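Local coordinates for BIFUNCTIONAL PROTEIN Proline utilization A (PutA) (Corynebacterium freiburgense, PDB 5UX5), which probably catalyses both steps of proline oxidation to glutamate, using an FAD-dependent proline dehydrogenase and an NAD-dependent aldehyde dehydrogenase carried on one chain, at residues His544-Thr549 with Arg624-Val629; Glu487-Lys492 with Leu539-His544; Val753-Glu758 with Gly798-Pro803. All coordinates share one frame; numbering follows the deposited sequence.

Contact 1 (His544-Thr549 with Arg624-Val629)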
# COMPACT_ATOMS: atom_id res chain seq x y z
N HIS A 544 18.60 -3.87 10.26
CA HIS A 544 19.51 -3.70 11.39
C HIS A 544 19.99 -2.25 11.50
O HIS A 544 19.65 -1.55 12.46
CB HIS A 544 20.68 -4.68 11.26
CG HIS A 544 20.24 -6.10 11.38
ND1 HIS A 544 19.95 -6.88 10.27
CD2 HIS A 544 19.99 -6.88 12.46
CE1 HIS A 544 19.56 -8.07 10.67
NE2 HIS A 544 19.57 -8.10 11.99
N GLU A 545 20.76 -1.76 10.52
CA GLU A 545 21.33 -0.42 10.64
C GLU A 545 20.25 0.64 10.64
O GLU A 545 20.28 1.56 11.47
CB GLU A 545 22.34 -0.16 9.53
CG GLU A 545 23.17 1.09 9.79
CD GLU A 545 24.00 1.51 8.61
OE1 GLU A 545 25.17 1.90 8.81
OE2 GLU A 545 23.48 1.43 7.49
N ALA A 546 19.29 0.55 9.73
CA ALA A 546 18.22 1.54 9.68
C ALA A 546 17.07 1.24 10.64
O ALA A 546 16.31 2.15 10.97
CB ALA A 546 17.67 1.66 8.25
N GLY A 547 16.94 0.01 11.13
CA GLY A 547 15.89 -0.29 12.09
C GLY A 547 14.48 -0.38 11.53
O GLY A 547 13.52 -0.19 12.27
N LYS A 548 14.33 -0.64 10.23
CA LYS A 548 13.04 -0.78 9.57
C LYS A 548 12.55 -2.23 9.63
O LYS A 548 13.34 -3.17 9.62
CB LYS A 548 13.13 -0.32 8.11
CG LYS A 548 13.84 1.03 7.98
CD LYS A 548 13.74 1.64 6.58
CE LYS A 548 12.30 1.87 6.19
NZ LYS A 548 12.11 2.78 5.06
N THR A 549 11.23 -2.40 9.66
CA THR A 549 10.67 -3.73 9.47
C THR A 549 10.79 -4.14 8.00
O THR A 549 11.01 -3.31 7.12
CB THR A 549 9.21 -3.80 9.89
OG1 THR A 549 8.40 -2.96 9.04
CG2 THR A 549 9.05 -3.37 11.36
N ARG A 624 25.28 4.57 6.97
CA ARG A 624 26.40 4.48 6.05
C ARG A 624 26.56 3.07 5.51
O ARG A 624 27.08 2.89 4.41
CB ARG A 624 27.68 4.95 6.73
CG ARG A 624 27.73 6.42 6.97
CD ARG A 624 29.04 6.81 7.57
NE ARG A 624 29.19 8.27 7.62
CZ ARG A 624 29.46 8.97 8.73
NH1 ARG A 624 29.63 8.36 9.90
NH2 ARG A 624 29.58 10.29 8.65
N ARG A 625 26.20 2.06 6.29
CA ARG A 625 26.32 0.71 5.74
C ARG A 625 25.26 0.44 4.68
O ARG A 625 25.51 -0.34 3.76
CB ARG A 625 26.29 -0.37 6.85
CG ARG A 625 27.56 -0.40 7.69
CD ARG A 625 27.60 -1.51 8.73
NE ARG A 625 26.34 -1.83 9.39
CZ ARG A 625 26.05 -1.55 10.66
NH1 ARG A 625 26.96 -0.93 11.42
NH2 ARG A 625 24.87 -1.90 11.17
N CYS A 626 24.09 1.08 4.79
CA CYS A 626 23.06 0.96 3.75
C CYS A 626 23.58 1.44 2.40
O CYS A 626 23.46 0.73 1.39
CB CYS A 626 21.82 1.74 4.17
SG CYS A 626 20.85 0.94 5.50
N ALA A 627 24.19 2.62 2.36
CA ALA A 627 24.80 3.10 1.12
C ALA A 627 25.85 2.13 0.61
O ALA A 627 25.94 1.89 -0.60
CB ALA A 627 25.42 4.47 1.34
N GLU A 628 26.66 1.56 1.52
CA GLU A 628 27.71 0.67 1.06
C GLU A 628 27.14 -0.59 0.42
O GLU A 628 27.59 -1.00 -0.66
CB GLU A 628 28.65 0.32 2.20
CG GLU A 628 29.56 1.44 2.67
CD GLU A 628 30.66 1.73 1.67
OE1 GLU A 628 30.89 0.87 0.79
OE2 GLU A 628 31.29 2.81 1.77
N VAL A 629 26.13 -1.20 1.05
CA VAL A 629 25.54 -2.41 0.49
C VAL A 629 24.89 -2.10 -0.85
O VAL A 629 25.05 -2.86 -1.82
CB VAL A 629 24.55 -3.05 1.49
CG1 VAL A 629 23.84 -4.26 0.87
CG2 VAL A 629 25.26 -3.46 2.75

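Contact 2 (Glu487-Lys492 with Leu539-His544)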
# COMPACT_ATOMS: atom_id res chain seq x y z
N GLU A 487 20.43 -11.49 7.11
CA GLU A 487 21.73 -11.26 7.73
C GLU A 487 21.87 -9.82 8.22
O GLU A 487 21.00 -8.98 8.00
CB GLU A 487 22.83 -11.62 6.74
CG GLU A 487 22.74 -13.07 6.27
CD GLU A 487 23.94 -13.48 5.46
OE1 GLU A 487 24.10 -12.93 4.35
OE2 GLU A 487 24.73 -14.32 5.94
N ASP A 488 22.99 -9.54 8.90
CA ASP A 488 23.29 -8.23 9.48
C ASP A 488 24.62 -7.75 8.90
O ASP A 488 25.65 -7.75 9.59
CB ASP A 488 23.32 -8.31 11.01
CG ASP A 488 23.66 -6.97 11.69
OD1 ASP A 488 23.73 -5.94 10.98
OD2 ASP A 488 23.81 -6.94 12.93
N PRO A 489 24.62 -7.29 7.65
CA PRO A 489 25.89 -7.01 6.98
C PRO A 489 26.60 -5.84 7.61
O PRO A 489 25.99 -4.85 8.01
CB PRO A 489 25.49 -6.75 5.53
CG PRO A 489 24.01 -6.59 5.51
CD PRO A 489 23.45 -7.17 6.75
N GLN A 490 27.92 -5.97 7.71
CA GLN A 490 28.79 -4.98 8.36
C GLN A 490 29.91 -4.58 7.42
O GLN A 490 31.09 -4.83 7.70
CB GLN A 490 29.35 -5.54 9.67
CG GLN A 490 28.29 -5.91 10.69
CD GLN A 490 27.75 -4.69 11.42
OE1 GLN A 490 28.39 -3.64 11.44
NE2 GLN A 490 26.57 -4.83 12.00
N PRO A 491 29.58 -3.94 6.29
CA PRO A 491 30.63 -3.51 5.36
C PRO A 491 31.47 -2.40 5.97
O PRO A 491 30.99 -1.54 6.70
CB PRO A 491 29.85 -2.99 4.15
CG PRO A 491 28.47 -2.73 4.63
CD PRO A 491 28.24 -3.56 5.85
N LYS A 492 32.75 -2.40 5.61
CA LYS A 492 33.61 -1.31 6.04
C LYS A 492 33.30 -0.03 5.25
O LYS A 492 32.87 -0.08 4.08
CB LYS A 492 35.07 -1.72 5.90
N LEU A 539 17.67 -5.89 2.48
CA LEU A 539 16.78 -6.07 3.62
C LEU A 539 17.57 -6.31 4.91
O LEU A 539 17.25 -5.75 5.97
CB LEU A 539 15.80 -7.22 3.34
CG LEU A 539 14.79 -6.90 2.23
CD1 LEU A 539 13.83 -8.04 1.96
CD2 LEU A 539 14.03 -5.62 2.55
N GLY A 540 18.61 -7.14 4.83
CA GLY A 540 19.45 -7.38 5.98
C GLY A 540 20.00 -6.10 6.59
O GLY A 540 19.95 -5.91 7.80
N VAL A 541 20.57 -5.23 5.76
CA VAL A 541 21.18 -4.02 6.33
C VAL A 541 20.12 -3.00 6.73
O VAL A 541 20.31 -2.26 7.71
CB VAL A 541 22.23 -3.39 5.40
CG1 VAL A 541 21.56 -2.70 4.20
CG2 VAL A 541 23.12 -2.43 6.20
N MET A 542 19.00 -2.94 6.01
CA MET A 542 17.97 -1.97 6.35
C MET A 542 17.27 -2.32 7.64
O MET A 542 16.86 -1.41 8.37
CB MET A 542 16.95 -1.87 5.22
CG MET A 542 17.55 -1.30 3.99
SD MET A 542 16.58 -1.57 2.50
CE MET A 542 15.41 -0.23 2.60
N THR A 543 17.10 -3.61 7.95
CA THR A 543 16.39 -4.00 9.17
C THR A 543 17.27 -3.91 10.42
O THR A 543 16.74 -3.80 11.52
CB THR A 543 15.79 -5.42 9.05
OG1 THR A 543 16.79 -6.35 8.62
CG2 THR A 543 14.65 -5.44 8.02
N HIS A 544 18.60 -3.87 10.26
CA HIS A 544 19.51 -3.70 11.39
C HIS A 544 19.99 -2.25 11.50
O HIS A 544 19.65 -1.55 12.46
CB HIS A 544 20.68 -4.68 11.26
CG HIS A 544 20.24 -6.10 11.38
ND1 HIS A 544 19.95 -6.88 10.27
CD2 HIS A 544 19.99 -6.88 12.46
CE1 HIS A 544 19.56 -8.07 10.67
NE2 HIS A 544 19.57 -8.10 11.99

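Contact 3 (Val753-Glu758 with Gly798-Pro803)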
# COMPACT_ATOMS: atom_id res chain seq x y z
N VAL A 753 5.42 -2.97 19.26
CA VAL A 753 6.60 -2.12 19.21
C VAL A 753 7.83 -2.98 19.48
O VAL A 753 7.85 -3.77 20.43
CB VAL A 753 6.49 -0.98 20.24
CG1 VAL A 753 7.69 -0.08 20.17
CG2 VAL A 753 5.23 -0.18 20.01
N GLY A 754 8.85 -2.82 18.65
CA GLY A 754 10.09 -3.57 18.78
C GLY A 754 11.04 -3.19 17.66
O GLY A 754 10.73 -2.35 16.81
N TYR A 755 12.22 -3.82 17.68
CA TYR A 755 13.24 -3.54 16.68
C TYR A 755 12.80 -4.04 15.31
O TYR A 755 12.02 -4.99 15.19
CB TYR A 755 14.58 -4.18 17.06
CG TYR A 755 15.20 -3.54 18.28
CD1 TYR A 755 15.72 -2.26 18.23
CD2 TYR A 755 15.19 -4.21 19.51
CE1 TYR A 755 16.25 -1.66 19.36
CE2 TYR A 755 15.71 -3.62 20.63
CZ TYR A 755 16.24 -2.35 20.55
OH TYR A 755 16.77 -1.77 21.68
N GLY A 756 13.32 -3.39 14.26
CA GLY A 756 12.94 -3.77 12.91
C GLY A 756 13.38 -5.17 12.52
O GLY A 756 12.75 -5.79 11.66
N HIS A 757 14.42 -5.70 13.17
CA HIS A 757 14.95 -7.00 12.81
C HIS A 757 14.20 -8.15 13.49
O HIS A 757 14.61 -9.31 13.36
CB HIS A 757 16.44 -7.07 13.16
CG HIS A 757 16.71 -7.01 14.63
ND1 HIS A 757 17.18 -5.87 15.26
CD2 HIS A 757 16.54 -7.93 15.61
CE1 HIS A 757 17.31 -6.10 16.55
NE2 HIS A 757 16.92 -7.34 16.79
N GLU A 758 13.12 -7.85 14.21
CA GLU A 758 12.28 -8.86 14.85
C GLU A 758 11.01 -9.03 14.02
O GLU A 758 10.18 -8.12 13.97
CB GLU A 758 11.94 -8.46 16.28
CG GLU A 758 13.04 -8.73 17.31
CD GLU A 758 13.43 -10.21 17.41
OE1 GLU A 758 12.63 -11.09 17.04
OE2 GLU A 758 14.56 -10.50 17.86
N GLY A 798 16.01 4.73 24.77
CA GLY A 798 15.04 5.70 24.30
C GLY A 798 14.70 5.60 22.82
O GLY A 798 14.16 6.56 22.25
N THR A 799 15.01 4.49 22.17
CA THR A 799 14.70 4.33 20.76
C THR A 799 13.36 3.63 20.53
O THR A 799 12.75 3.83 19.48
CB THR A 799 15.81 3.54 20.06
OG1 THR A 799 15.92 2.23 20.63
CG2 THR A 799 17.15 4.28 20.18
N LEU A 800 12.90 2.82 21.47
CA LEU A 800 11.63 2.12 21.36
C LEU A 800 10.59 2.91 22.14
O LEU A 800 10.65 2.97 23.37
CB LEU A 800 11.76 0.71 21.91
CG LEU A 800 12.53 -0.23 20.99
CD1 LEU A 800 12.80 -1.59 21.65
CD2 LEU A 800 11.76 -0.38 19.69
N TRP A 801 9.64 3.53 21.42
CA TRP A 801 8.54 4.30 21.99
C TRP A 801 7.22 3.75 21.49
O TRP A 801 7.04 3.56 20.27
CB TRP A 801 8.63 5.79 21.64
CG TRP A 801 9.60 6.53 22.45
CD1 TRP A 801 10.96 6.54 22.29
CD2 TRP A 801 9.33 7.37 23.58
NE1 TRP A 801 11.54 7.34 23.25
CE2 TRP A 801 10.56 7.86 24.06
CE3 TRP A 801 8.15 7.77 24.23
CZ2 TRP A 801 10.65 8.72 25.14
CZ3 TRP A 801 8.25 8.62 25.33
CH2 TRP A 801 9.49 9.08 25.76
N SER A 802 6.28 3.52 22.40
CA SER A 802 4.94 3.11 22.00
C SER A 802 4.22 4.32 21.39
O SER A 802 4.58 5.46 21.66
CB SER A 802 4.17 2.53 23.20
OG SER A 802 3.27 3.44 23.82
N PRO A 803 3.24 4.09 20.52
CA PRO A 803 2.59 5.23 19.84
C PRO A 803 1.66 5.97 20.77
O PRO A 803 1.16 5.41 21.75
CB PRO A 803 1.79 4.56 18.72
CG PRO A 803 1.51 3.15 19.24
CD PRO A 803 2.67 2.78 20.12

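Contact 1 (His544-Thr549 with Arg624-Val629)
The guanidinium of R625 and the carboxylate of E545 lie with their planes 22° apart, and the side chains cross obliquely. CG of E545 sits over one face of the guanidinium, offset toward the rim, 3.7 Å from NH2 of R625. The carboxylate uses both oxygens on the backbone of helix 624-636. R625 N donates to E545 OE1 at 2.7 Å and a fairly straight 161°. C626 N reaches E545 OE2 at 2.8 Å, more bent at 139°. Each oxygen accepts through its syn lone pair, so two adjacent N-H groups grip the carboxylate. An extended chain, with CG anti to the backbone N, carries it there. This is an acid side chain seated on the first turn of a helix, where the helix dipole would be expected to stabilise its negative charge. The helix connects the neighbouring parallel strands 614-618 and 644-646 of the Rossmann-type NAD-binding part of the aldehyde dehydrogenase, and the R624 side chain comes to about 7 Å from the bound NAD, nearest atoms. Between E545 OE1 and R625 NE the salt bridge is long, 4.0 Å, and the oxygen stands well out of the guanidinium plane, so charge alone acts there. R625 NE instead makes a weak hydrogen bond to P489 O. Beside the carboxylate, CB of A546 packs on SG of C626 at 4.3 Å.

Contact 2 (Glu487-Lys492 with Leu539-His544)
Packing is closest where the extended chain of 487-492 lies against the helix backbone at G540. With no side chain on the glycine, the E487 carbonyl comes directly onto the helix, its O 3.0 Å from G540 CA. Two residues further on, the P489 ring covers the same turn: CD rests 3.6 Å from G540 C, and CG meets V541 CB at 3.7 Å, the two side chains crossing at about a right angle. The next turn brings up the H544 ring. Its ND1 donates to G540 O at 2.7 Å, almost straight at 170°, with the oxygen near the ring plane and the donor in the carbonyl plane, a bond that fixes the ring's rotation. D488 lies across one face of this ring: CB stands 3.6 Å from the centroid in a CH-pi contact, and the carboxylate is stacked nearly parallel to the imidazole, its plane 11° away. A carboxylate so placed could raise the basicity of the histidine. Toward solvent the contact loosens. CB of E487 points away from the helix, and D488 OD1 receives a weak hydrogen bond from NE2 of the exposed Q490. The proline-containing loop between helices 477-484 and 499-511 packs on helix 535-544 at G540 and V541, with the H544 side chain bonded back to the carbonyl four residues earlier, in the aldehyde dehydrogenase part of PutA.

Contact 3 (Val753-Glu758 with Gly798-Pro803)
Segments 753-755 and 799-803 run past each other in roughly opposite directions, 154° apart, with the CA atoms of V753 and S802 6.2 Å from one another, yet they form no regular strand pair. Both are loops of the aldehyde dehydrogenase fold: one follows helix 740-750, the other leads into strand 804-807. At Y755 the first loop enters a type I beta turn that runs to E758. Apolar side chains hold the two together, with L800 at the centre. Its CG is anti to the carbonyl carbon, and its methyl groups divide the work. CD1 lies over one face of the Y755 ring, offset toward the rim, as a CH-pi contact 3.9 Å from the centroid and 22° off the normal. The L800 and Y755 side chains cross at about a right angle. CD2 of L800 presses on the backbone of G754, 3.5 Å from its C atom. V753 completes the surface with its two branches. CG1 touches the backbone carbonyl of W801, 3.7 Å from its O, and CG2 lies alongside the P803 ring, 3.9 Å from CD, the side chains sliding past each other in opposite directions. At the far end T799 OG1 approaches Y755 CE1 at 4.1 Å, while N795 hydrogen-bonds T799 OG1 and, weakly, Y755 OH, tying both segments to one asparagine. S802 OG bonds instead to the backbone N of E792. CB of W801 points away from the contact, its indole NE1 making a weak hydrogen bond of 2.9 Å to G798 O, which lies at the ring's edge, in plane.

In the fold
From the N terminus, contact 2 closes first, bringing the loop after helix 477-484 back onto helix 535-544 across a largely helical excursion. Contact 1 then opens at H544, the residue it shares with contact 2, and closes on helix 624-636 after a longer span that includes strands 580-591 and 614-618. Contact 3 follows, closing a shorter loop between 753-758 and 798-803. The three run in series, and none encloses or crosses another. Contacts 1 and 2 adjoin, since R625 also meets P489 and Q490. H544 and H757, whose rings meet nearly parallel, connect this pair to contact 3, joining helix 535-544 to the loop after helix 740-750, which contact 3 ties to the segment leading into strand 804-807.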